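Local coordinates for putative branched-chain amino acid ABC transporter (Rhodospirillum rubrum ATCC 11170, PDB 3HUT), which probably serves as the extracellular solute-binding receptor of an ABC transporter, capturing branched-chain or related amino acids for uptake, at residues D185-I190 / R212-R217; G179-D184 / Y204-P209. One frame throughout, in Å; residues are numbered along the deposited sequence.

Contact 1 (D185-I190 / R212-R217)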
# COMPACT_ATOMS: atom_id res chain seq x y z
N ASP A 185 -26.69 -6.98 17.26
CA ASP A 185 -26.92 -5.66 17.83
C ASP A 185 -26.60 -4.53 16.87
O ASP A 185 -27.39 -3.59 16.74
CB ASP A 185 -26.11 -5.48 19.12
CG ASP A 185 -26.57 -6.41 20.22
OD1 ASP A 185 -27.79 -6.68 20.29
OD2 ASP A 185 -25.72 -6.87 21.01
N VAL A 186 -25.46 -4.61 16.20
CA VAL A 186 -25.08 -3.56 15.26
C VAL A 186 -26.10 -3.51 14.13
O VAL A 186 -26.39 -2.44 13.59
CB VAL A 186 -23.66 -3.80 14.68
CG1 VAL A 186 -23.57 -5.17 14.04
CG2 VAL A 186 -23.34 -2.73 13.66
N ILE A 187 -26.65 -4.66 13.77
CA ILE A 187 -27.63 -4.71 12.70
C ILE A 187 -28.94 -4.08 13.15
O ILE A 187 -29.63 -3.42 12.37
CB ILE A 187 -27.88 -6.16 12.23
CG1 ILE A 187 -26.62 -6.68 11.52
CG2 ILE A 187 -29.08 -6.22 11.31
CD1 ILE A 187 -26.72 -8.12 11.04
N ASP A 188 -29.29 -4.27 14.42
CA ASP A 188 -30.52 -3.69 14.96
C ASP A 188 -30.37 -2.17 14.96
O ASP A 188 -31.30 -1.44 14.64
CB ASP A 188 -30.76 -4.18 16.39
CG ASP A 188 -31.24 -5.62 16.45
OD1 ASP A 188 -31.38 -6.14 17.57
OD2 ASP A 188 -31.48 -6.22 15.38
N GLU A 189 -29.18 -1.71 15.32
CA GLU A 189 -28.88 -0.29 15.37
C GLU A 189 -28.96 0.34 13.98
O GLU A 189 -29.41 1.47 13.83
CB GLU A 189 -27.49 -0.09 15.98
CG GLU A 189 -27.04 1.35 16.07
CD GLU A 189 -25.83 1.51 16.96
OE1 GLU A 189 -24.95 0.63 16.95
OE2 GLU A 189 -25.74 2.53 17.68
N ILE A 190 -28.51 -0.40 12.97
CA ILE A 190 -28.56 0.07 11.60
C ILE A 190 -30.04 0.13 11.19
O ILE A 190 -30.47 1.05 10.50
CB ILE A 190 -27.80 -0.89 10.66
CG1 ILE A 190 -26.30 -0.77 10.92
CG2 ILE A 190 -28.14 -0.58 9.21
CD1 ILE A 190 -25.46 -1.76 10.13
N ARG A 212 -22.93 -11.76 5.57
CA ARG A 212 -23.86 -12.89 5.46
C ARG A 212 -24.98 -12.66 6.48
O ARG A 212 -26.15 -12.93 6.19
CB ARG A 212 -23.14 -14.21 5.76
CG ARG A 212 -22.23 -14.72 4.64
CD ARG A 212 -21.52 -16.00 5.07
NE ARG A 212 -22.47 -17.07 5.37
CZ ARG A 212 -22.20 -18.13 6.13
NH1 ARG A 212 -20.99 -18.27 6.67
NH2 ARG A 212 -23.13 -19.05 6.34
N ALA A 213 -24.63 -12.18 7.66
CA ALA A 213 -25.63 -11.92 8.70
C ALA A 213 -26.50 -10.73 8.31
O ALA A 213 -27.73 -10.76 8.46
CB ALA A 213 -24.94 -11.66 10.03
N LEU A 214 -25.87 -9.67 7.81
CA LEU A 214 -26.59 -8.48 7.40
C LEU A 214 -27.62 -8.82 6.32
O LEU A 214 -28.79 -8.47 6.43
CB LEU A 214 -25.62 -7.42 6.87
CG LEU A 214 -26.26 -6.14 6.32
CD1 LEU A 214 -26.93 -5.38 7.45
CD2 LEU A 214 -25.19 -5.28 5.65
N ARG A 215 -27.18 -9.53 5.28
CA ARG A 215 -28.09 -9.88 4.20
C ARG A 215 -29.12 -10.92 4.61
O ARG A 215 -30.23 -10.94 4.07
CB ARG A 215 -27.31 -10.40 2.99
CG ARG A 215 -26.31 -9.41 2.40
CD ARG A 215 -26.96 -8.06 2.10
NE ARG A 215 -26.04 -7.18 1.39
CZ ARG A 215 -26.15 -5.86 1.33
NH1 ARG A 215 -27.15 -5.25 1.96
NH2 ARG A 215 -25.26 -5.14 0.66
N ALA A 216 -28.77 -11.78 5.56
CA ALA A 216 -29.69 -12.81 6.02
C ALA A 216 -30.89 -12.15 6.69
O ALA A 216 -32.02 -12.64 6.59
CB ALA A 216 -28.99 -13.75 6.98
N ARG A 217 -30.64 -11.04 7.37
CA ARG A 217 -31.72 -10.33 8.04
C ARG A 217 -32.53 -9.45 7.10
O ARG A 217 -33.44 -8.75 7.52
CB ARG A 217 -31.16 -9.51 9.20
CG ARG A 217 -30.70 -10.39 10.35
CD ARG A 217 -30.35 -9.58 11.57
NE ARG A 217 -31.42 -8.65 11.90
CZ ARG A 217 -31.41 -7.87 12.97
NH1 ARG A 217 -30.38 -7.92 13.82
NH2 ARG A 217 -32.41 -7.04 13.19
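I187 on helix 184-193 faces L214 near the end of helix 204-216, their CA atoms 6.6 Å apart, the closest CA pair between the two segments. From there I187 reaches across with both branches. Its CD1 comes to 3.7 Å from L214 CA and also meets A213 CB, while CG1 lies against L214 CD1, an apolar fit close to the helix backbone. The other branch, CG2, is set anti to the backbone N (CG1 having chi1 -69°) and lies over one face of the R217 guanidinium, off toward its rim, 3.3 Å from R217 CZ. At the edge of that same group sits D188. R217 grips it end-on, NH1 and NH2 both converging on the one oxygen, at 2.6 Å from NH1 to D188 OD2 and 2.5 Å from NH2 to D188 OD2. Neither bond is straight, and the carboxylate stands 76° from the guanidinium plane. The guanidinium has a second acidic partner, since R217 NH2 also forms a salt bridge with E191. Inward, I190 and L214 both rest on I198 of strand 197-201, and F210 of helix 204-216 packs on V186 and I187, so two neighbouring helices are joined over a strand of the sheet.

Contact 2 (G179-D184 / Y204-P209); sequences GNRRFD and YEDAAP
D206, early in helix 204-216, receives the loop before helix 184-193 through G179 and R181. The close-fitting part centres on its carboxylate. G179 N donates an almost straight bond, 3.1 Å to D206 OD2 on the syn side, and a weak one to OD1. R181 NH1 approaches D206 OD1 on the anti side at 2.9 Å, and that oxygen lies in the plane of the guanidinium, completing a salt bridge. The same NH1 donates to N180 O, 2.8 Å away, so the arginine also braces its own loop. An alanine in place of D206 would probably leave the G179 N-H and the R181 charge without their carboxylate partner, with N180 O and the P209 ring still beside the guanidinium. P209 CG rests 3.8 Å above the centre of the guanidinium, and F183 CZ touches P209 CB at 4.1 Å. Outward, the fit slackens: a water accepts from R181 NH2 at 2.7 Å and gives only a weak bond to D206 OD1, beside the exposed E205. F183 takes the N-cap position of helix 184-193. A strand-to-helix loop lying against the start of the next helix fits the alternating alpha/beta lobe of a periplasmic binding protein.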
# COMPACT_ATOMS: atom_id res chain seq x y z
N GLY A 179 -11.88 -10.53 14.75
CA GLY A 179 -12.45 -11.84 15.05
C GLY A 179 -13.87 -11.81 15.59
O GLY A 179 -14.48 -12.86 15.81
N ASN A 180 -14.41 -10.61 15.80
CA ASN A 180 -15.76 -10.48 16.32
C ASN A 180 -16.77 -11.27 15.50
O ASN A 180 -16.72 -11.27 14.27
CB ASN A 180 -16.19 -9.02 16.35
CG ASN A 180 -17.66 -8.86 16.69
OD1 ASN A 180 -18.11 -9.35 17.72
ND2 ASN A 180 -18.41 -8.18 15.83
N ARG A 181 -17.69 -11.94 16.18
CA ARG A 181 -18.70 -12.71 15.48
C ARG A 181 -20.14 -12.38 15.85
O ARG A 181 -21.06 -13.05 15.39
CB ARG A 181 -18.43 -14.22 15.66
CG ARG A 181 -17.25 -14.72 14.84
CD ARG A 181 -17.53 -14.59 13.34
NE ARG A 181 -16.42 -15.03 12.49
CZ ARG A 181 -15.37 -14.28 12.16
NH1 ARG A 181 -15.27 -13.03 12.60
NH2 ARG A 181 -14.42 -14.78 11.39
N ARG A 182 -20.37 -11.37 16.68
CA ARG A 182 -21.75 -11.01 16.99
C ARG A 182 -22.10 -9.75 16.22
O ARG A 182 -21.45 -8.71 16.36
CB ARG A 182 -21.97 -10.78 18.48
CG ARG A 182 -21.22 -9.63 19.04
CD ARG A 182 -19.97 -10.10 19.70
NE ARG A 182 -19.90 -9.60 21.06
CZ ARG A 182 -18.83 -9.69 21.84
NH1 ARG A 182 -17.72 -10.26 21.39
NH2 ARG A 182 -18.87 -9.19 23.06
N PHE A 183 -23.13 -9.85 15.39
CA PHE A 183 -23.54 -8.75 14.54
C PHE A 183 -24.99 -8.31 14.77
O PHE A 183 -25.39 -7.25 14.30
CB PHE A 183 -23.37 -9.17 13.07
CG PHE A 183 -22.10 -9.93 12.80
CD1 PHE A 183 -20.85 -9.34 12.98
CD2 PHE A 183 -22.15 -11.25 12.33
CE1 PHE A 183 -19.68 -10.05 12.70
CE2 PHE A 183 -20.99 -11.96 12.05
CZ PHE A 183 -19.74 -11.36 12.23
N ASP A 184 -25.77 -9.12 15.47
CA ASP A 184 -27.17 -8.79 15.70
C ASP A 184 -27.46 -7.41 16.26
O ASP A 184 -28.37 -6.73 15.80
CB ASP A 184 -27.84 -9.84 16.59
CG ASP A 184 -28.20 -11.10 15.82
OD1 ASP A 184 -28.76 -10.97 14.72
OD2 ASP A 184 -27.92 -12.21 16.33
N TYR A 204 -11.40 -8.83 5.25
CA TYR A 204 -12.29 -9.82 4.67
C TYR A 204 -12.74 -10.96 5.58
O TYR A 204 -13.90 -11.37 5.52
CB TYR A 204 -11.67 -10.40 3.39
CG TYR A 204 -10.38 -11.17 3.60
CD1 TYR A 204 -10.39 -12.50 3.99
CD2 TYR A 204 -9.14 -10.55 3.39
CE1 TYR A 204 -9.20 -13.22 4.17
CE2 TYR A 204 -7.95 -11.25 3.56
CZ TYR A 204 -7.99 -12.58 3.95
OH TYR A 204 -6.81 -13.27 4.11
N GLU A 205 -11.85 -11.46 6.43
CA GLU A 205 -12.22 -12.58 7.30
C GLU A 205 -13.34 -12.24 8.28
O GLU A 205 -14.09 -13.13 8.70
CB GLU A 205 -11.01 -13.11 8.09
CG GLU A 205 -10.45 -12.13 9.09
CD GLU A 205 -9.30 -11.33 8.54
OE1 GLU A 205 -9.24 -11.13 7.30
OE2 GLU A 205 -8.46 -10.88 9.35
N ASP A 206 -13.45 -10.97 8.67
CA ASP A 206 -14.50 -10.54 9.59
C ASP A 206 -15.70 -9.98 8.82
O ASP A 206 -16.85 -10.16 9.23
CB ASP A 206 -13.99 -9.45 10.55
CG ASP A 206 -13.00 -9.98 11.57
OD1 ASP A 206 -13.11 -11.16 11.94
OD2 ASP A 206 -12.12 -9.20 12.00
N ALA A 207 -15.42 -9.31 7.71
CA ALA A 207 -16.48 -8.71 6.89
C ALA A 207 -17.39 -9.72 6.18
O ALA A 207 -18.59 -9.50 6.09
CB ALA A 207 -15.86 -7.77 5.87
N ALA A 208 -16.82 -10.81 5.69
CA ALA A 208 -17.62 -11.81 4.99
C ALA A 208 -18.74 -12.34 5.88
O ALA A 208 -19.90 -12.34 5.50
CB ALA A 208 -16.73 -12.97 4.50
N PRO A 209 -18.40 -12.81 7.10
CA PRO A 209 -19.49 -13.31 7.94
C PRO A 209 -20.47 -12.20 8.34
O PRO A 209 -21.67 -12.45 8.45
CB PRO A 209 -18.76 -13.92 9.14
CG PRO A 209 -17.44 -13.21 9.17
CD PRO A 209 -17.09 -13.11 7.70
O HOH W 1 -11.74 -14.33 11.65

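From the N terminus the chain leaves strand 169-176, runs through 179-184 and enters helix 184-193, which carries 185-190. After strand 197-201 it returns as helix 204-216, supplying first 204-209 and then 212-217. Contact 2 closes the loop from 179-184 to 204-209, and contact 1 that from 185-190 to 212-217. The two loops cross, since their segments alternate along the chain. The centres of the two contacts are about 11 Å apart, and they touch where F183 of contact 2 packs against A213 of contact 1; a long, weak ion pair links D184 with R217. Together they tie helix 184-193 and the loop leading into it to helix 204-216, across the intervening strand 197-201.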